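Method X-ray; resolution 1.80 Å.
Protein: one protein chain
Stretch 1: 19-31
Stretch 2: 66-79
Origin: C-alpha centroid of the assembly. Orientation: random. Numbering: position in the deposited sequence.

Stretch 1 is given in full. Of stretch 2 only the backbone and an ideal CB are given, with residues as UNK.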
# COMPACT_ATOMS: atom_id res chain seq x y z
N LEU A 19 13.47 10.90 -0.44
CA LEU A 19 12.18 10.37 -0.03
C LEU A 19 11.22 10.29 -1.22
O LEU A 19 10.45 9.33 -1.32
CB LEU A 19 11.61 11.23 1.09
CG LEU A 19 10.37 10.74 1.83
CD1 LEU A 19 10.54 9.28 2.26
CD2 LEU A 19 10.12 11.64 3.05
N MET A 20 11.28 11.27 -2.13
CA MET A 20 10.44 11.24 -3.32
C MET A 20 10.74 9.99 -4.16
O MET A 20 9.82 9.31 -4.63
CB MET A 20 10.64 12.50 -4.16
CG MET A 20 9.86 12.46 -5.50
SD MET A 20 8.06 12.50 -5.31
CE MET A 20 7.70 14.20 -5.55
N GLU A 21 12.02 9.67 -4.36
CA GLU A 21 12.37 8.51 -5.18
C GLU A 21 11.85 7.22 -4.54
O GLU A 21 11.37 6.32 -5.25
CB GLU A 21 13.88 8.41 -5.40
CG GLU A 21 14.53 9.61 -6.15
CD GLU A 21 13.99 9.82 -7.56
OE1 GLU A 21 13.25 8.95 -8.08
OE2 GLU A 21 14.27 10.88 -8.16
N ASP A 22 11.91 7.13 -3.21
CA ASP A 22 11.36 5.97 -2.51
C ASP A 22 9.85 5.90 -2.66
O ASP A 22 9.29 4.82 -2.89
CB ASP A 22 11.75 6.01 -1.03
CG ASP A 22 13.20 5.65 -0.77
OD1 ASP A 22 13.79 4.88 -1.55
OD2 ASP A 22 13.74 6.12 0.25
N VAL A 23 9.16 7.05 -2.52
CA VAL A 23 7.70 7.09 -2.65
C VAL A 23 7.28 6.70 -4.06
O VAL A 23 6.30 5.96 -4.25
CB VAL A 23 7.18 8.49 -2.27
CG1 VAL A 23 5.74 8.72 -2.76
CG2 VAL A 23 7.27 8.68 -0.77
N LEU A 24 8.03 7.14 -5.07
CA LEU A 24 7.68 6.81 -6.45
C LEU A 24 7.85 5.32 -6.75
O LEU A 24 7.28 4.84 -7.73
CB LEU A 24 8.53 7.63 -7.42
CG LEU A 24 8.23 9.14 -7.45
CD1 LEU A 24 9.19 9.84 -8.40
CD2 LEU A 24 6.77 9.41 -7.83
N ALA A 25 8.61 4.59 -5.94
CA ALA A 25 8.80 3.15 -6.10
C ALA A 25 7.74 2.31 -5.38
O ALA A 25 7.75 1.07 -5.53
CB ALA A 25 10.18 2.72 -5.61
N LEU A 26 6.87 2.95 -4.61
CA LEU A 26 5.74 2.25 -4.00
C LEU A 26 4.89 1.61 -5.09
O LEU A 26 4.64 2.22 -6.15
CB LEU A 26 4.90 3.22 -3.17
CG LEU A 26 5.45 3.68 -1.82
CD1 LEU A 26 4.64 4.86 -1.28
CD2 LEU A 26 5.49 2.54 -0.82
N VAL A 27 4.43 0.38 -4.85
CA VAL A 27 3.53 -0.31 -5.75
C VAL A 27 2.43 -0.96 -4.93
O VAL A 27 2.43 -0.90 -3.69
CB VAL A 27 4.27 -1.35 -6.62
CG1 VAL A 27 5.11 -0.62 -7.67
CG2 VAL A 27 5.16 -2.23 -5.76
N ASN A 28 1.46 -1.58 -5.61
CA ASN A 28 0.29 -2.09 -4.89
C ASN A 28 0.59 -3.33 -4.05
O ASN A 28 -0.23 -3.69 -3.21
CB ASN A 28 -0.86 -2.38 -5.87
CG ASN A 28 -1.48 -1.12 -6.42
OD1 ASN A 28 -1.40 -0.05 -5.81
ND2 ASN A 28 -2.12 -1.23 -7.58
N ASP A 29 1.71 -4.01 -4.26
CA ASP A 29 2.08 -5.07 -3.33
C ASP A 29 3.15 -4.64 -2.33
O ASP A 29 3.64 -5.47 -1.57
CB ASP A 29 2.47 -6.37 -4.08
CG ASP A 29 3.81 -6.29 -4.79
OD1 ASP A 29 4.41 -5.21 -4.96
OD2 ASP A 29 4.29 -7.37 -5.20
N SER A 30 3.47 -3.35 -2.26
CA SER A 30 4.30 -2.86 -1.17
C SER A 30 3.58 -3.00 0.16
O SER A 30 2.38 -2.73 0.25
CB SER A 30 4.67 -1.38 -1.39
OG SER A 30 5.38 -1.23 -2.60
N SER A 31 4.31 -3.38 1.20
CA SER A 31 3.67 -3.61 2.49
C SER A 31 3.07 -2.32 3.04
O SER A 31 3.53 -1.21 2.75
CB SER A 31 4.67 -4.20 3.50
OG SER A 31 5.53 -3.19 4.03
N UNK A 66 1.81 15.05 -2.83
CA UNK A 66 0.87 14.66 -3.88
C UNK A 66 1.17 13.25 -4.39
O UNK A 66 0.26 12.43 -4.57
CB UNK A 66 0.92 15.66 -5.04
N UNK A 67 2.45 12.95 -4.63
CA UNK A 67 2.81 11.63 -5.14
C UNK A 67 2.49 10.54 -4.12
O UNK A 67 2.01 9.46 -4.49
CB UNK A 67 4.29 11.59 -5.51
N UNK A 68 2.73 10.81 -2.84
CA UNK A 68 2.40 9.81 -1.83
C UNK A 68 0.90 9.55 -1.79
O UNK A 68 0.46 8.40 -1.75
CB UNK A 68 2.89 10.26 -0.45
N UNK A 69 0.09 10.61 -1.78
CA UNK A 69 -1.35 10.41 -1.75
C UNK A 69 -1.83 9.63 -2.96
O UNK A 69 -2.77 8.83 -2.86
CB UNK A 69 -2.07 11.76 -1.68
N UNK A 70 -1.18 9.80 -4.11
CA UNK A 70 -1.60 9.05 -5.29
C UNK A 70 -1.19 7.59 -5.19
O UNK A 70 -1.94 6.69 -5.61
CB UNK A 70 -1.01 9.67 -6.56
N UNK A 71 -0.01 7.32 -4.64
CA UNK A 71 0.38 5.93 -4.37
C UNK A 71 -0.54 5.30 -3.33
O UNK A 71 -0.91 4.13 -3.45
CB UNK A 71 1.83 5.86 -3.89
N UNK A 72 -0.93 6.07 -2.31
CA UNK A 72 -1.85 5.52 -1.31
C UNK A 72 -3.22 5.23 -1.90
O UNK A 72 -3.81 4.17 -1.62
CB UNK A 72 -1.99 6.49 -0.13
N UNK A 73 -3.76 6.15 -2.70
CA UNK A 73 -5.05 5.90 -3.35
C UNK A 73 -5.02 4.63 -4.20
O UNK A 73 -5.98 3.84 -4.20
CB UNK A 73 -5.44 7.10 -4.22
N UNK A 74 -3.93 4.42 -4.94
CA UNK A 74 -3.84 3.21 -5.75
C UNK A 74 -3.78 1.96 -4.88
O UNK A 74 -4.44 0.95 -5.19
CB UNK A 74 -2.61 3.27 -6.66
N UNK A 75 -3.01 2.00 -3.79
CA UNK A 75 -2.89 0.83 -2.92
C UNK A 75 -4.24 0.48 -2.30
O UNK A 75 -4.66 -0.68 -2.32
CB UNK A 75 -1.85 1.08 -1.82
N UNK A 76 -4.93 1.48 -1.74
CA UNK A 76 -6.22 1.23 -1.10
C UNK A 76 -7.26 0.73 -2.10
O UNK A 76 -8.09 -0.12 -1.76
CB UNK A 76 -6.72 2.50 -0.42
N UNK A 77 -7.25 1.26 -3.33
CA UNK A 77 -8.21 0.77 -4.31
C UNK A 77 -7.90 -0.67 -4.71
O UNK A 77 -8.82 -1.49 -4.87
CB UNK A 77 -8.21 1.67 -5.55
N UNK A 78 -6.62 -0.98 -4.86
CA UNK A 78 -6.21 -2.34 -5.20
C UNK A 78 -6.62 -3.32 -4.11
O UNK A 78 -7.08 -4.43 -4.40
CB UNK A 78 -4.70 -2.40 -5.42
N UNK A 79 -6.47 -2.91 -2.84
CA UNK A 79 -6.86 -3.78 -1.73
C UNK A 79 -8.36 -4.08 -1.75
O UNK A 79 -8.78 -5.24 -1.69
CB UNK A 79 -6.47 -3.14 -0.40

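Stretch 2 is helical throughout, with phi and psi close to -65° and -40°, so proline and glycine are poor general choices and the direction of each CA-to-CB bond does most of the sorting. Its axis runs nearly parallel to that of helix 19-24, at 18°, and the chain of stretch 1 then continues as a loop alongside the later turns.

Position 66 has nothing of stretch 1 within 5.5 Å of its ideal CB, so many helix-tolerant residues would do; it is Asn66, whose end leads away.

Position 67 points toward stretch 1. The ideal CB already lies 3.9 Å from Met20 SD and 4.0 Å from Leu24 CD2, which favours something small: alanine, serine, perhaps cysteine. The deposited residue is Ser67, its OG 3.8 Å from both Met20 SD and Leu24 CD2.

Position 68 points sideways, with Val23 CG1 4.0 Å from the ideal CB and the methyls of Leu26 farther along. A leucine, methionine or aromatic could use that apolar surface. Phe68 takes it with chi1 t: its CB sits 4.0 Å from Val23 CG1, and its CD1 4.1 Å from Leu26 CD1, while its ring meets both side chains obliquely.

Positions 69 and 70 have no neighbour in stretch 1, which sets no limit on them; Gln69 and Asp70 occupy them.

Position 71 points toward stretch 1 near Val23 and Leu26. The ideal CB is 4.0 Å from Leu26 CD1, yet beyond it lie the carbonyls of Leu24 and Leu26. Leucine or methionine could pack here, but a long donor could do more. Lys71 lays its aliphatic stem past Val23, with CG 3.5 Å from Val23 O, and its NZ donates to Leu24 O at 3.2 Å and Leu26 O at 3.1 Å. One water accepts from Lys71 NZ and donates to Leu24 O, both at 2.8 Å, adding a second path between them.

Positions 72 and 73 point away, so small or large, polar or apolar residues are all open as far as stretch 1 goes; they are Leu72 and Ala73.

Position 74 points toward stretch 1, where the end of the Asn28 side chain lies close to the ideal CB. A small residue fits most easily, and Ala74 brings only its methyl.

Position 75 points sideways, where the backbones come closest, its CA 4.7 Å from Asn28 CA. The beta turn from Val27 to Ser30 offers carbonyl oxygens within reach of a long side chain, so lysine or arginine is attractive. Lys75, extended beyond chi2, brings NZ between two of them, donating to Asn28 O at 2.6 Å and Ser30 O at 2.7 Å.

Position 76 points away and 77 sideways, neither ideal CB near stretch 1, so any size or polarity is open; they are Leu76 and Ala77.

Position 78 points toward stretch 1, and the end of the Asn28 side chain again lies close, so a small residue suits; Ala78 sets its methyl against it.

Position 79 is sideways and free of close neighbours, leaving many choices open; it is Leu79.

Stretch 2 66-79: NSFQDKLAAKLAAL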
# COMPACT_ATOMS: atom_id res chain seq x y z
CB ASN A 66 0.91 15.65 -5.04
CG ASN A 66 0.29 16.99 -4.68
OD1 ASN A 66 -0.45 17.11 -3.72
ND2 ASN A 66 0.60 18.00 -5.48
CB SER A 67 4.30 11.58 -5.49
OG SER A 67 4.55 12.33 -6.68
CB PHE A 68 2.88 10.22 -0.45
CG PHE A 68 2.50 9.23 0.61
CD1 PHE A 68 3.26 8.09 0.79
CD2 PHE A 68 1.37 9.41 1.38
CE1 PHE A 68 2.90 7.14 1.75
CE2 PHE A 68 1.00 8.46 2.34
CZ PHE A 68 1.78 7.33 2.52
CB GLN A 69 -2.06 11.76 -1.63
CG GLN A 69 -1.94 12.39 -0.24
CD GLN A 69 -2.52 11.52 0.88
OE1 GLN A 69 -3.58 10.90 0.72
NE2 GLN A 69 -1.83 11.47 2.01
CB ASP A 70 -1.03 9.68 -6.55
CG ASP A 70 -1.63 11.04 -6.84
OD1 ASP A 70 -2.74 11.36 -6.34
OD2 ASP A 70 -0.99 11.81 -7.57
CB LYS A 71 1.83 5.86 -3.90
CG LYS A 71 2.84 6.21 -4.99
CD LYS A 71 2.80 5.22 -6.15
CE LYS A 71 3.63 5.70 -7.34
NZ LYS A 71 4.15 4.56 -8.14
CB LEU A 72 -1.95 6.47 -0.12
CG LEU A 72 -2.86 6.00 1.00
CD1 LEU A 72 -2.37 4.66 1.54
CD2 LEU A 72 -2.88 7.07 2.10
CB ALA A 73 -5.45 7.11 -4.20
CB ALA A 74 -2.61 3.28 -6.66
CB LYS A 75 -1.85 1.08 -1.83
CG LYS A 75 -1.80 0.02 -0.74
CD LYS A 75 -1.19 -1.28 -1.25
CE LYS A 75 -0.91 -2.26 -0.11
NZ LYS A 75 -0.07 -3.40 -0.60
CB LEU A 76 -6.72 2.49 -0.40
CG LEU A 76 -5.98 2.84 0.89
CD1 LEU A 76 -6.25 4.29 1.27
CD2 LEU A 76 -6.42 1.91 2.01
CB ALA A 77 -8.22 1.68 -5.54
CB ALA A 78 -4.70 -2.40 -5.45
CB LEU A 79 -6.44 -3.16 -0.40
CG LEU A 79 -4.96 -3.24 -0.06
CD1 LEU A 79 -4.57 -2.21 1.01
CD2 LEU A 79 -4.65 -4.66 0.42
O HOH W 1 5.84 6.08 -9.81
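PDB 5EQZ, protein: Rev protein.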